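Local coordinates for Lmo2184 protein (Listeria monocytogenes serovar 1/2a, PDB 5JOQ), which probably binds heme as the substrate-binding lipoprotein of an iron-acquisition ABC transporter, at residues K36-T41 with P54-P59. Sequence-based numbering, arbitrary orientation.
Sequences KIVATT and PLVGIP
I37 O takes the N-H of V56 at 2.9 Å. G57 N reaches the same oxygen in a second, weak bond. Two residues beyond I37, A39 N bonds to G57 O, again at 2.9 Å. The two bonds of G57 make a single bridge between V38 and G57, and V56 N adds a third bond that makes I37 O a shared acceptor. The two segments run in the same general direction, 39° apart, with helix 42-50 between them in sequence. This is a right-handed beta-alpha-beta crossover, the usual building unit of the alpha/beta lobes in the solute-binding protein 8 family. On its other edge strand 37-39 bonds to strand 93-97.

L55, I37 and A39 form a cluster buried under the helix. L55 CD2 touches I37 CG2 at 3.9 Å, and its CD1 meets A39 CB. M48 of helix 42-50 lies against L55, and I44 and T45 lie against A39. The packing is tightest at P59 and V56. The P59 ring presses on carbonyl groups: CD is 3.3 Å from A39 O, and CB is 3.4 Å from T40 O. P59 N has no hydrogen to offer A39 O, but I58 CA makes a C-H...O contact with that oxygen. T41 then N-caps helix 42-50, with OG1 bonded to I44 N. V56 has CG1 anti to its carbonyl carbon (chi1 -60°). CG2 therefore sits between the backbone N and the carbonyl carbon, 3.4 Å from I37 O. The V38 and V56 side chains cross at about a right angle, CG2 to CG2 3.8 Å.

The K36 end is looser. V56 CG1 rests on K36 CB at 3.9 Å, while the bent lysine chain leads its amine away from the contact. At this end, where K36, P54 and V56 are partly exposed, a water takes the place of a direct bond. It accepts from I37 N and donates to P54 O.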
loop_
_atom_site.group_PDB
_atom_site.type_symbol
_atom_site.label_atom_id
_atom_site.label_comp_id
_atom_site.label_asym_id
_atom_site.label_seq_id
_atom_site.Cartn_x
_atom_site.Cartn_y
_atom_site.Cartn_z
ATOM N N LYS A 36 20.014 -29.150 0.831
ATOM C CA LYS A 36 19.468 -28.135 -0.061
ATOM C C LYS A 36 18.256 -27.506 0.622
ATOM O O LYS A 36 17.221 -28.161 0.792
ATOM C CB LYS A 36 19.098 -28.756 -1.408
ATOM C CG LYS A 36 20.267 -29.466 -2.076
ATOM C CD LYS A 36 20.109 -29.514 -3.593
ATOM C CE LYS A 36 18.880 -30.290 -4.014
ATOM N NZ LYS A 36 18.985 -31.761 -3.743
ATOM N N ILE A 37 18.376 -26.236 1.006
ATOM C CA ILE A 37 17.378 -25.572 1.841
ATOM C C ILE A 37 16.781 -24.396 1.077
ATOM O O ILE A 37 17.520 -23.602 0.489
ATOM C CB ILE A 37 17.997 -25.086 3.169
ATOM C CG1 ILE A 37 18.698 -26.237 3.896
ATOM C CG2 ILE A 37 16.915 -24.449 4.033
ATOM C CD1 ILE A 37 19.566 -25.788 5.122
ATOM N N VAL A 38 15.453 -24.260 1.114
ATOM C CA VAL A 38 14.771 -23.062 0.611
ATOM C C VAL A 38 14.240 -22.261 1.794
ATOM O O VAL A 38 13.491 -22.787 2.624
ATOM C CB VAL A 38 13.637 -23.429 -0.358
ATOM C CG1 VAL A 38 12.799 -22.179 -0.697
ATOM C CG2 VAL A 38 14.223 -24.015 -1.618
ATOM N N ALA A 39 14.643 -20.996 1.900
ATOM C CA ALA A 39 14.073 -20.088 2.899
ATOM C C ALA A 39 13.009 -19.227 2.235
ATOM O O ALA A 39 13.307 -18.556 1.241
ATOM C CB ALA A 39 15.151 -19.199 3.511
ATOM N N THR A 40 11.779 -19.223 2.772
ATOM C CA THR A 40 10.703 -18.481 2.112
ATOM C C THR A 40 10.392 -17.125 2.747
ATOM O O THR A 40 9.455 -16.459 2.298
ATOM C CB THR A 40 9.400 -19.284 2.060
ATOM O OG1 THR A 40 8.920 -19.458 3.395
ATOM C CG2 THR A 40 9.623 -20.659 1.429
ATOM N N THR A 41 11.143 -16.684 3.760
ATOM C CA THR A 41 10.929 -15.338 4.281
ATOM C C THR A 41 12.262 -14.647 4.537
ATOM O O THR A 41 13.303 -15.293 4.720
ATOM C CB THR A 41 10.122 -15.330 5.587
ATOM O OG1 THR A 41 10.994 -15.662 6.675
ATOM C CG2 THR A 41 8.971 -16.350 5.526
ATOM N N PRO A 54 24.341 -22.565 3.471
ATOM C CA PRO A 54 23.993 -22.209 2.093
ATOM C C PRO A 54 22.510 -22.453 1.837
ATOM O O PRO A 54 21.852 -23.252 2.514
ATOM C CB PRO A 54 24.877 -23.133 1.251
ATOM C CG PRO A 54 25.120 -24.308 2.110
ATOM C CD PRO A 54 25.080 -23.837 3.548
ATOM N N LEU A 55 21.982 -21.729 0.856
ATOM C CA LEU A 55 20.588 -21.853 0.437
ATOM C C LEU A 55 20.519 -22.145 -1.059
ATOM O O LEU A 55 21.342 -21.645 -1.834
ATOM C CB LEU A 55 19.805 -20.568 0.728
ATOM C CG LEU A 55 19.692 -20.170 2.199
ATOM C CD1 LEU A 55 18.987 -18.829 2.301
ATOM C CD2 LEU A 55 18.901 -21.221 2.980
ATOM N N VAL A 56 19.517 -22.944 -1.465
ATOM C CA VAL A 56 19.171 -23.051 -2.882
ATOM C C VAL A 56 17.980 -22.168 -3.258
ATOM O O VAL A 56 17.788 -21.885 -4.446
ATOM C CB VAL A 56 18.903 -24.518 -3.310
ATOM C CG1 VAL A 56 20.146 -25.381 -3.065
ATOM C CG2 VAL A 56 17.688 -25.103 -2.595
ATOM N N GLY A 57 17.234 -21.691 -2.282
ATOM C CA GLY A 57 16.142 -20.802 -2.577
ATOM C C GLY A 57 15.963 -19.702 -1.560
ATOM O O GLY A 57 16.131 -19.918 -0.373
ATOM N N ILE A 58 15.584 -18.530 -2.043
ATOM C CA ILE A 58 15.308 -17.384 -1.206
ATOM C C ILE A 58 13.974 -16.776 -1.633
ATOM O O ILE A 58 13.505 -17.038 -2.718
ATOM C CB ILE A 58 16.388 -16.304 -1.268
ATOM C CG1 ILE A 58 16.694 -15.912 -2.716
ATOM C CG2 ILE A 58 17.639 -16.751 -0.529
ATOM C CD1 ILE A 58 17.507 -14.650 -2.828
ATOM N N PRO A 59 13.358 -15.948 -0.711
ATOM C CA PRO A 59 12.087 -15.360 -1.167
ATOM C C PRO A 59 12.309 -14.218 -2.153
ATOM O O PRO A 59 13.392 -13.674 -2.208
ATOM C CB PRO A 59 11.506 -14.765 0.103
ATOM C CG PRO A 59 12.688 -14.239 0.793
ATOM C CD PRO A 59 13.651 -15.370 0.675
HETATM O O HOH W 1 20.959 -25.256 0.880
#